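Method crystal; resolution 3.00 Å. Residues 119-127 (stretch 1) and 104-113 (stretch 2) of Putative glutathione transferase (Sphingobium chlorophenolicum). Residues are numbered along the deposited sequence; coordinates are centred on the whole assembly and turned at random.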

# COMPACT_ATOMS: atom_id res chain seq x y z
N ARG A 119 -28.98 4.86 -2.75
CA ARG A 119 -27.88 4.64 -1.83
C ARG A 119 -28.11 5.41 -0.54
O ARG A 119 -28.99 6.26 -0.47
CB ARG A 119 -26.53 4.93 -2.46
CG ARG A 119 -26.54 4.78 -3.95
CD ARG A 119 -25.20 5.17 -4.48
NE ARG A 119 -24.21 4.42 -3.75
CZ ARG A 119 -23.04 4.90 -3.38
NH1 ARG A 119 -22.72 6.17 -3.70
NH2 ARG A 119 -22.21 4.10 -2.70
N VAL A 120 -27.39 5.06 0.51
CA VAL A 120 -27.58 5.67 1.83
C VAL A 120 -26.24 6.24 2.24
O VAL A 120 -25.44 5.51 2.86
CB VAL A 120 -28.05 4.67 2.96
CG1 VAL A 120 -28.16 5.38 4.26
CG2 VAL A 120 -29.40 4.04 2.64
N THR A 121 -26.03 7.52 1.89
CA THR A 121 -24.75 8.23 2.05
C THR A 121 -24.73 9.44 3.00
O THR A 121 -25.79 9.97 3.41
CB THR A 121 -24.29 8.76 0.71
OG1 THR A 121 -24.98 9.98 0.37
CG2 THR A 121 -24.50 7.74 -0.30
N ILE A 122 -23.51 9.85 3.37
CA ILE A 122 -23.29 11.15 4.02
C ILE A 122 -22.48 11.99 3.09
O ILE A 122 -21.77 11.44 2.27
CB ILE A 122 -22.52 11.02 5.33
CG1 ILE A 122 -21.14 10.42 5.08
CG2 ILE A 122 -23.27 10.17 6.34
CD1 ILE A 122 -20.57 9.73 6.36
N PRO A 123 -22.53 13.32 3.22
CA PRO A 123 -23.24 14.14 4.20
C PRO A 123 -24.69 14.38 3.82
O PRO A 123 -25.00 14.31 2.63
CB PRO A 123 -22.48 15.47 4.11
CG PRO A 123 -22.00 15.52 2.75
CD PRO A 123 -21.58 14.13 2.45
N ILE A 124 -25.54 14.67 4.81
CA ILE A 124 -26.96 14.90 4.59
C ILE A 124 -27.27 16.19 5.29
O ILE A 124 -26.91 16.35 6.44
CB ILE A 124 -27.79 13.81 5.27
CG1 ILE A 124 -27.36 12.45 4.76
CG2 ILE A 124 -29.27 14.04 5.06
CD1 ILE A 124 -28.06 11.27 5.42
N LEU A 125 -27.92 17.14 4.64
CA LEU A 125 -28.33 18.32 5.34
C LEU A 125 -29.80 18.12 5.59
O LEU A 125 -30.57 18.03 4.66
CB LEU A 125 -28.06 19.56 4.51
CG LEU A 125 -28.42 20.92 5.10
CD1 LEU A 125 -27.54 21.21 6.23
CD2 LEU A 125 -28.25 21.98 4.08
N TRP A 126 -30.17 18.02 6.86
CA TRP A 126 -31.51 17.58 7.26
C TRP A 126 -32.37 18.77 7.66
O TRP A 126 -31.92 19.61 8.42
CB TRP A 126 -31.40 16.60 8.42
CG TRP A 126 -32.64 16.20 9.06
CD1 TRP A 126 -33.18 16.78 10.12
CD2 TRP A 126 -33.48 15.09 8.74
NE1 TRP A 126 -34.34 16.15 10.49
CE2 TRP A 126 -34.54 15.10 9.65
CE3 TRP A 126 -33.45 14.10 7.76
CZ2 TRP A 126 -35.56 14.18 9.62
CZ3 TRP A 126 -34.46 13.18 7.74
CH2 TRP A 126 -35.51 13.24 8.66
N ASP A 127 -33.59 18.89 7.15
CA ASP A 127 -34.39 20.01 7.54
C ASP A 127 -35.24 19.64 8.78
O ASP A 127 -36.19 18.87 8.66
CB ASP A 127 -35.27 20.39 6.38
CG ASP A 127 -36.16 21.54 6.69
OD1 ASP A 127 -36.57 21.66 7.88
OD2 ASP A 127 -36.41 22.35 5.75
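Stretch 2 (104-113) YLYQVYTAAD

Packing of residues 104-113 on residues 119-127 of the putative glutathione transferase. Stretch 2 is extended at Tyr104, turns helical, and runs as a helix to Ala112; Asp113 leaves helical phi/psi. Stretch 1 is an extended loop leading into strand 124-127. Helix and strand run in broadly the same direction, crossing at 36° with their axes 11.4 Å apart at closest approach, so side chains fill the gap. The CA-to-CB bond of Arg119 points away, but the main-chain Arg119 O lies over one face of the Tyr109 ring, 4.1 Å from Tyr109 CE2. Val120 and Tyr106 form the nearest CA pair, 5.6 Å apart. Val120 CG1 reaches Tyr106 CA at 3.3 Å and Tyr109 CD1 at 3.4 Å, while Val120 CA sits over the same ring, 4.2 Å from the centroid. Thr121 O lies near the ring plane, 2.8 Å from Tyr109 OH, a distance suited to a hydrogen bond, although that proton has another acceptor within reach. Ile122 CG2 packs against Leu105 CD2 at 3.3 Å. Pro123, after a cis peptide bond, makes no contact. The CA-to-CB bond of Ile124 points toward stretch 2, with Ile124 CD1 3.8 Å from Leu105 CD1 and 3.4 Å from Tyr109 CE1. Leu125 and Asp127 are out of reach, but the CA-to-CB bond of Trp126 again points toward stretch 2, with Trp126 CZ3 3.8 Å from Val108 CG1 and 4.1 Å from Ala112 CB.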

# COMPACT_ATOMS: atom_id res chain seq x y z
N TYR A 104 -28.75 3.05 12.64
CA TYR A 104 -28.12 3.00 11.33
C TYR A 104 -28.46 4.22 10.48
O TYR A 104 -29.59 4.71 10.53
CB TYR A 104 -28.62 1.77 10.62
CG TYR A 104 -28.47 0.54 11.44
CD1 TYR A 104 -27.23 0.18 11.90
CD2 TYR A 104 -29.55 -0.26 11.74
CE1 TYR A 104 -27.06 -0.96 12.66
CE2 TYR A 104 -29.40 -1.40 12.50
CZ TYR A 104 -28.14 -1.76 12.96
OH TYR A 104 -27.91 -2.91 13.73
N LEU A 105 -27.50 4.69 9.69
CA LEU A 105 -27.72 5.86 8.82
C LEU A 105 -28.89 5.63 7.92
O LEU A 105 -29.70 6.51 7.77
CB LEU A 105 -26.49 6.23 8.00
CG LEU A 105 -26.50 7.45 7.06
CD1 LEU A 105 -26.62 8.74 7.79
CD2 LEU A 105 -25.21 7.45 6.22
N TYR A 106 -28.99 4.43 7.35
CA TYR A 106 -30.15 4.07 6.52
C TYR A 106 -31.50 4.43 7.18
O TYR A 106 -32.40 4.86 6.49
CB TYR A 106 -30.10 2.63 5.97
CG TYR A 106 -30.44 1.44 6.87
CD1 TYR A 106 -31.69 1.27 7.41
CD2 TYR A 106 -29.50 0.45 7.12
CE1 TYR A 106 -31.99 0.18 8.20
CE2 TYR A 106 -29.78 -0.64 7.93
CZ TYR A 106 -31.04 -0.76 8.45
OH TYR A 106 -31.34 -1.83 9.25
N GLN A 107 -31.62 4.30 8.50
CA GLN A 107 -32.84 4.74 9.18
C GLN A 107 -33.14 6.25 9.10
O GLN A 107 -34.26 6.65 9.43
CB GLN A 107 -32.83 4.35 10.67
CG GLN A 107 -33.00 2.91 10.97
CD GLN A 107 -32.47 2.58 12.32
OE1 GLN A 107 -31.34 2.94 12.66
NE2 GLN A 107 -33.27 1.90 13.12
N VAL A 108 -32.15 7.08 8.73
CA VAL A 108 -32.41 8.50 8.56
C VAL A 108 -33.17 8.68 7.27
O VAL A 108 -34.20 9.35 7.23
CB VAL A 108 -31.13 9.36 8.51
CG1 VAL A 108 -31.49 10.82 8.28
CG2 VAL A 108 -30.35 9.23 9.80
N TYR A 109 -32.69 8.05 6.20
CA TYR A 109 -33.39 8.14 4.91
C TYR A 109 -34.82 7.67 5.00
O TYR A 109 -35.72 8.26 4.38
CB TYR A 109 -32.68 7.36 3.82
CG TYR A 109 -31.43 8.07 3.31
CD1 TYR A 109 -30.22 8.02 4.02
CD2 TYR A 109 -31.46 8.78 2.15
CE1 TYR A 109 -29.09 8.66 3.56
CE2 TYR A 109 -30.34 9.43 1.68
CZ TYR A 109 -29.16 9.36 2.37
OH TYR A 109 -28.10 10.05 1.84
N THR A 110 -35.02 6.65 5.82
CA THR A 110 -36.27 5.91 5.88
C THR A 110 -37.28 6.55 6.82
O THR A 110 -38.50 6.35 6.73
CB THR A 110 -36.00 4.48 6.33
OG1 THR A 110 -36.70 3.61 5.47
CG2 THR A 110 -36.41 4.24 7.82
N ALA A 111 -36.75 7.35 7.72
CA ALA A 111 -37.60 8.02 8.69
C ALA A 111 -38.43 9.02 7.95
O ALA A 111 -39.55 9.28 8.32
CB ALA A 111 -36.75 8.72 9.74
N ALA A 112 -37.84 9.55 6.89
CA ALA A 112 -38.44 10.56 6.03
C ALA A 112 -39.36 10.00 4.93
O ALA A 112 -40.39 10.55 4.67
CB ALA A 112 -37.31 11.37 5.38
N ASP A 113 -38.95 8.88 4.33
CA ASP A 113 -39.57 8.28 3.14
C ASP A 113 -39.44 6.75 3.22
O ASP A 113 -38.39 6.17 2.92
CB ASP A 113 -38.82 8.78 1.93
CG ASP A 113 -39.28 8.16 0.62
OD1 ASP A 113 -40.07 7.17 0.66
OD2 ASP A 113 -38.81 8.69 -0.44